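Local coordinates for protein glycosyl hydrolase (Aspergillus fumigatus, PDB 2X8R) that probably cleaves the beta-1,4 bonds between N-acetylmuramic acid and N-acetylglucosamine in bacterial peptidoglycan, as a secreted family 25 lysozyme, at residues D67-T70 with G71-A75; Y108-H112 with S113-A117; W142-C146 with T147-K151. All coordinates share one frame; numbering follows the deposited sequence.

Contact 1: D67-T70 with G71-A75; sequences DKST and GSTQA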
# COMPACT_ATOMS: atom_id res chain seq x y z
N ASP A 67 2.58 -17.23 -3.69
CA ASP A 67 3.06 -18.56 -4.08
C ASP A 67 4.54 -18.83 -3.74
O ASP A 67 5.00 -20.02 -3.76
CB ASP A 67 2.77 -18.82 -5.57
CG ASP A 67 3.41 -17.81 -6.51
OD1 ASP A 67 3.54 -16.60 -6.20
OD2 ASP A 67 3.78 -18.22 -7.63
N LYS A 68 5.29 -17.79 -3.36
CA LYS A 68 6.76 -17.93 -3.24
C LYS A 68 7.25 -18.20 -1.81
O LYS A 68 8.41 -18.64 -1.60
CB LYS A 68 7.48 -16.69 -3.78
CG LYS A 68 7.33 -16.46 -5.28
CD LYS A 68 7.85 -17.68 -6.08
CE LYS A 68 7.49 -17.50 -7.55
NZ LYS A 68 7.93 -18.68 -8.37
N SER A 69 6.40 -17.90 -0.83
CA SER A 69 6.78 -18.05 0.59
C SER A 69 5.59 -17.78 1.48
O SER A 69 4.52 -17.40 0.98
CB SER A 69 7.90 -17.03 0.95
OG SER A 69 7.30 -15.77 1.23
N THR A 70 5.78 -17.91 2.78
CA THR A 70 4.73 -17.57 3.74
C THR A 70 4.58 -16.07 3.79
O THR A 70 5.47 -15.35 3.34
CB THR A 70 5.03 -18.07 5.16
OG1 THR A 70 6.22 -17.46 5.67
CG2 THR A 70 5.19 -19.60 5.17
N GLY A 71 3.45 -15.62 4.34
CA GLY A 71 3.19 -14.17 4.53
C GLY A 71 4.21 -13.53 5.48
O GLY A 71 4.72 -12.42 5.23
N SER A 72 4.58 -14.26 6.53
CA SER A 72 5.55 -13.76 7.50
C SER A 72 6.93 -13.55 6.87
O SER A 72 7.60 -12.53 7.13
CB SER A 72 5.65 -14.80 8.64
OG SER A 72 6.81 -14.50 9.43
N THR A 73 7.36 -14.49 6.02
CA THR A 73 8.66 -14.30 5.34
C THR A 73 8.73 -12.98 4.56
O THR A 73 9.72 -12.21 4.66
CB THR A 73 8.96 -15.46 4.42
OG1 THR A 73 9.14 -16.63 5.23
CG2 THR A 73 10.24 -15.19 3.58
N GLN A 74 7.67 -12.72 3.78
CA GLN A 74 7.62 -11.52 2.97
C GLN A 74 7.50 -10.25 3.80
O GLN A 74 8.14 -9.24 3.45
CB GLN A 74 6.55 -11.63 1.89
CG GLN A 74 7.16 -12.48 0.77
CD GLN A 74 6.24 -12.73 -0.39
OE1 GLN A 74 5.67 -11.81 -0.94
NE2 GLN A 74 6.13 -14.00 -0.79
N ALA A 75 6.72 -10.29 4.88
CA ALA A 75 6.70 -9.20 5.86
C ALA A 75 8.10 -8.88 6.40
O ALA A 75 8.48 -7.71 6.48
CB ALA A 75 5.72 -9.47 6.99
O HOH W 1 8.24 -19.04 3.73
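Ser69 OG is gripped from two directions at the start of helix 71-79: it accepts from Gln74 NE2 at 2.9 Å, with an N-H...O angle of 159°, and donates to Thr70 O at 2.8 Å. The serine hydroxyl sits between its backbone N and carbonyl carbon (chi1 82°), which aims it at the helix and lets it meet both partners. Gln74 reaches back along the loop with its chain extended beyond CG, and OG lies close to the plane of its amide. CG of the same glutamine passes Ser69 OG at 3.3 Å. Thr70 occupies the N-cap position, and its carbonyl also takes a long, weak bond from Gln74 N at 3.5 Å. The side chains of Thr70 and Thr73 cross at about a right angle, their OG1 atoms 3.1 Å apart. A water accepts from Thr70 N and is hydrogen-bonded to Thr73 OG1, tying the cap to the first turn. The Gln74 amide has further partners in His62 NE2, at OE1, and Arg65 O, at NE2. Because Arg65 O can only accept, the amide nitrogen must lie on that side, which fixes the flip; this buried glutamine fastens the loop after strand 57-63 to the helix that follows.

Contact 2: Y108-H112 with S113-A117; sequences YGLSH and SQMVA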
# COMPACT_ATOMS: atom_id res chain seq x y z
N TYR A 108 -2.43 -16.76 -7.66
CA TYR A 108 -1.12 -17.32 -7.29
C TYR A 108 -1.22 -18.83 -6.98
O TYR A 108 -0.36 -19.39 -6.29
CB TYR A 108 -0.51 -16.55 -6.07
CG TYR A 108 -0.33 -15.05 -6.33
CD1 TYR A 108 0.84 -14.54 -6.87
CD2 TYR A 108 -1.36 -14.13 -6.01
CE1 TYR A 108 0.99 -13.16 -7.12
CE2 TYR A 108 -1.23 -12.77 -6.25
CZ TYR A 108 -0.06 -12.28 -6.80
OH TYR A 108 0.08 -10.92 -7.03
N GLY A 109 -2.31 -19.45 -7.42
CA GLY A 109 -2.51 -20.89 -7.22
C GLY A 109 -3.00 -21.24 -5.83
O GLY A 109 -3.11 -22.43 -5.47
N LEU A 110 -3.35 -20.23 -5.04
CA LEU A 110 -3.81 -20.48 -3.69
C LEU A 110 -5.34 -20.50 -3.64
O LEU A 110 -6.00 -19.80 -4.42
CB LEU A 110 -3.28 -19.39 -2.75
CG LEU A 110 -1.78 -19.31 -2.42
CD1 LEU A 110 -1.67 -18.53 -1.10
CD2 LEU A 110 -1.22 -20.72 -2.26
N SER A 111 -5.88 -21.28 -2.70
CA SER A 111 -7.30 -21.30 -2.41
C SER A 111 -7.67 -20.10 -1.56
O SER A 111 -6.79 -19.38 -1.07
CB SER A 111 -7.66 -22.58 -1.64
OG SER A 111 -7.16 -22.54 -0.29
N HIS A 112 -8.97 -19.87 -1.38
CA HIS A 112 -9.43 -18.83 -0.51
C HIS A 112 -8.83 -19.01 0.88
O HIS A 112 -8.29 -18.05 1.44
CB HIS A 112 -10.96 -18.86 -0.41
CG HIS A 112 -11.64 -18.37 -1.63
ND1 HIS A 112 -13.01 -18.26 -1.72
CD2 HIS A 112 -11.15 -17.97 -2.83
CE1 HIS A 112 -13.33 -17.80 -2.92
NE2 HIS A 112 -12.22 -17.62 -3.61
N SER A 113 -8.86 -20.23 1.43
CA SER A 113 -8.40 -20.33 2.81
C SER A 113 -6.90 -20.13 2.89
O SER A 113 -6.40 -19.60 3.88
CB SER A 113 -8.81 -21.62 3.53
OG SER A 113 -8.45 -22.73 2.76
N GLN A 114 -6.19 -20.60 1.87
CA GLN A 114 -4.73 -20.38 1.84
C GLN A 114 -4.37 -18.92 1.73
O GLN A 114 -3.39 -18.46 2.35
CB GLN A 114 -4.06 -21.17 0.71
CG GLN A 114 -4.08 -22.66 0.99
CD GLN A 114 -3.62 -23.45 -0.19
OE1 GLN A 114 -3.96 -23.15 -1.34
NE2 GLN A 114 -2.81 -24.49 0.07
N MET A 115 -5.11 -18.20 0.89
CA MET A 115 -4.82 -16.78 0.65
C MET A 115 -5.16 -15.98 1.90
O MET A 115 -4.37 -15.13 2.34
CB MET A 115 -5.59 -16.29 -0.55
CG MET A 115 -5.27 -14.84 -0.95
SD MET A 115 -3.54 -14.58 -1.36
CE MET A 115 -3.53 -15.35 -2.97
N VAL A 116 -6.30 -16.29 2.53
CA VAL A 116 -6.64 -15.57 3.75
C VAL A 116 -5.55 -15.80 4.83
O VAL A 116 -5.12 -14.86 5.52
CB VAL A 116 -8.07 -15.92 4.19
CG1 VAL A 116 -8.35 -15.46 5.64
CG2 VAL A 116 -9.08 -15.33 3.14
N ALA A 117 -5.07 -17.03 4.94
CA ALA A 117 -4.03 -17.37 5.90
C ALA A 117 -2.72 -16.62 5.59
O ALA A 117 -2.05 -16.09 6.50
CB ALA A 117 -3.78 -18.91 5.91
O HOH W 2 -4.71 -24.39 -3.71
O HOH W 3 -7.01 -24.98 0.76
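The chain turns into helix 112-130 at Ser111, the N-cap residue, and the helical bonding starts at once: Met115 N donates to Ser111 O at 2.8 Å and Val116 N to His112 O at 2.9 Å. Ser111 and Gln114 close a capping box over this end. With chi1 at 72°, Ser111 OG points back to the first turn and accepts from Gln114 N at 3.1 Å. In return the Gln114 side chain folds back so that OE1 takes the N-H of Ser111 at 3.0 Å; the bond is nearly straight (173°) and lies in the carbonyl plane on a lone pair. A water donates both to this OE1 and to Gly109 O, joining the glutamine to the loop. Leu110 crosses Gln114 at about a right angle, its CD2 3.8 Å from OE1. On the inner side Met115 bends at chi2 and chi3 and brings CE to 3.9 Å from Tyr108 CD2, approaching the ring obliquely, and to 4.1 Å from Leu110 CB. The phenol OH of Tyr108 bonds to Glu99 O, just beyond strand 95-97. Met115 also packs on Trp142 and Thr147 of helix 140-147, Val116 touches Thr147 and Ala150, and His112 NE2 bonds to Arg145 O, so the start of helix 112-130 lies against the end of helix 140-147.

Contact 3: W142-C146 with T147-K151; sequences WWNRC and TGNAK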
# COMPACT_ATOMS: atom_id res chain seq x y z
N TRP A 142 -10.52 -8.32 -7.04
CA TRP A 142 -9.51 -9.28 -6.64
C TRP A 142 -9.83 -9.90 -5.27
O TRP A 142 -9.77 -11.11 -5.09
CB TRP A 142 -8.14 -8.60 -6.64
CG TRP A 142 -7.03 -9.68 -6.44
CD1 TRP A 142 -6.31 -10.29 -7.41
CD2 TRP A 142 -6.57 -10.21 -5.18
NE1 TRP A 142 -5.40 -11.18 -6.84
CE2 TRP A 142 -5.57 -11.17 -5.48
CE3 TRP A 142 -6.93 -9.99 -3.84
CZ2 TRP A 142 -4.89 -11.91 -4.47
CZ3 TRP A 142 -6.29 -10.72 -2.84
CH2 TRP A 142 -5.27 -11.67 -3.15
N TRP A 143 -10.20 -9.05 -4.30
CA TRP A 143 -10.52 -9.50 -2.97
C TRP A 143 -11.66 -10.52 -3.00
O TRP A 143 -11.61 -11.54 -2.29
CB TRP A 143 -10.90 -8.31 -2.07
CG TRP A 143 -10.81 -8.64 -0.63
CD1 TRP A 143 -11.86 -8.93 0.21
CD2 TRP A 143 -9.62 -8.77 0.16
NE1 TRP A 143 -11.39 -9.22 1.49
CE2 TRP A 143 -10.02 -9.10 1.49
CE3 TRP A 143 -8.26 -8.59 -0.11
CZ2 TRP A 143 -9.10 -9.28 2.53
CZ3 TRP A 143 -7.34 -8.76 0.95
CH2 TRP A 143 -7.78 -9.11 2.25
N ASN A 144 -12.65 -10.26 -3.86
CA ASN A 144 -13.74 -11.20 -3.99
C ASN A 144 -13.24 -12.52 -4.57
O ASN A 144 -13.51 -13.59 -3.98
CB ASN A 144 -14.83 -10.61 -4.85
CG ASN A 144 -16.02 -11.53 -4.92
OD1 ASN A 144 -16.66 -11.79 -3.89
ND2 ASN A 144 -16.30 -12.08 -6.12
N ARG A 145 -12.49 -12.44 -5.68
CA ARG A 145 -12.08 -13.68 -6.36
C ARG A 145 -11.10 -14.50 -5.52
O ARG A 145 -11.23 -15.73 -5.44
CB ARG A 145 -11.46 -13.42 -7.72
CG ARG A 145 -10.92 -14.70 -8.43
CD ARG A 145 -10.38 -14.36 -9.82
NE ARG A 145 -11.41 -13.68 -10.60
CZ ARG A 145 -11.45 -12.36 -10.85
NH1 ARG A 145 -10.48 -11.55 -10.44
NH2 ARG A 145 -12.47 -11.87 -11.57
N CYS A 146 -10.13 -13.82 -4.92
CA CYS A 146 -9.02 -14.59 -4.34
C CYS A 146 -9.13 -14.88 -2.85
O CYS A 146 -8.38 -15.71 -2.35
CB CYS A 146 -7.69 -13.91 -4.67
SG CYS A 146 -7.32 -13.86 -6.46
N THR A 147 -10.03 -14.19 -2.16
CA THR A 147 -10.24 -14.42 -0.73
C THR A 147 -11.66 -14.86 -0.39
O THR A 147 -11.96 -15.13 0.79
CB THR A 147 -9.85 -13.22 0.20
OG1 THR A 147 -10.85 -12.18 0.11
CG2 THR A 147 -8.49 -12.66 -0.20
N GLY A 148 -12.53 -14.93 -1.40
CA GLY A 148 -13.97 -15.13 -1.12
C GLY A 148 -14.59 -13.93 -0.42
O GLY A 148 -15.52 -14.08 0.40
N ASN A 149 -14.07 -12.75 -0.72
CA ASN A 149 -14.48 -11.48 -0.09
C ASN A 149 -14.35 -11.50 1.42
O ASN A 149 -15.26 -11.11 2.14
CB ASN A 149 -15.90 -11.08 -0.52
CG ASN A 149 -16.16 -9.62 -0.34
OD1 ASN A 149 -15.24 -8.80 -0.43
ND2 ASN A 149 -17.42 -9.26 -0.08
N ALA A 150 -13.20 -11.97 1.88
CA ALA A 150 -13.02 -12.30 3.27
C ALA A 150 -13.17 -11.10 4.22
O ALA A 150 -12.67 -9.99 3.97
CB ALA A 150 -11.62 -12.97 3.48
N LYS A 151 -13.85 -11.36 5.33
CA LYS A 151 -13.92 -10.43 6.45
C LYS A 151 -12.72 -10.66 7.36
O LYS A 151 -11.89 -11.54 7.07
CB LYS A 151 -15.25 -10.64 7.19
CG LYS A 151 -16.43 -10.56 6.20
CD LYS A 151 -17.76 -10.76 6.92
CE LYS A 151 -18.90 -10.30 6.03
NZ LYS A 151 -20.13 -10.58 6.81
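Hydrogen bonds converge on Trp143 O, which accepts three donors where helix 140-147 ends: Thr147 OG1 at 2.6 Å, Thr147 N at 3.1 Å and Asn149 N at 3.2 Å. Thr147 supplies two of them, its backbone N-H and its hydroxyl, which a chi1 of 75° brings back over Trp143 O. That hydroxyl is also an acceptor, receiving Ala150 N at 2.9 Å in a nearly straight bond (174°), an ST motif that winds the departing chain round the threonine. Further on, Trp143 NE1 donates to Ala150 O at 2.9 Å; the oxygen lies in the indole plane and uses an in-plane lone pair. The chain leaves the helix at Gly148, the first residue outside helical angles, with positive phi there and at Asn149.

In this family 25 enzyme of the TIM-barrel clan, strands 135-138 and 159-162 are parallel neighbours in the sheet, and helix 140-147 lies on the beta-alpha-beta crossover between them; this loop starts the return to strand 159-162.

Thr147 also makes the contacts over the ring face. Its OG1 lies 3.2 Å above the Trp143 ring plane, toward the rim, while CG2 makes a CH-pi contact over the six-membered ring, 4.0 Å from its centroid. CG2 also meets Trp142 CZ3 at 3.9 Å. At the edge of the Trp143 indole lies Asn149 OD1, with ring and amide planes 83° apart; it bonds to Gly174 N. Trp176 and Phe153 each meet the Trp143 ring edge-to-face.

Covalently, Cys146 is joined to Cys107 by a disulfide, which pins this helix to the loop leading into helix 112-130.

Contacts 1 and 2 both mark the start of a helix, and contact 3 the end of one. Contact 2 is the middle member: its centre is about 12 Å from that of contact 1 and about 10 Å from that of contact 3. Toward contact 1 the touch is one of packing, Asp67 CB against Tyr108 O at 3.3 Å. Toward contact 3 it is closer knit, with His112 CE1 packed 3.3 Å from Gly148 CA and Met115 CB 3.4 Å from Cys146 O. Contacts 1 and 3 do not meet, their nearest atoms being about 9 Å apart. Helix 112-130 lies between them, its Trp118 bonding to Ser69 O and its Ile119 packing on Trp143.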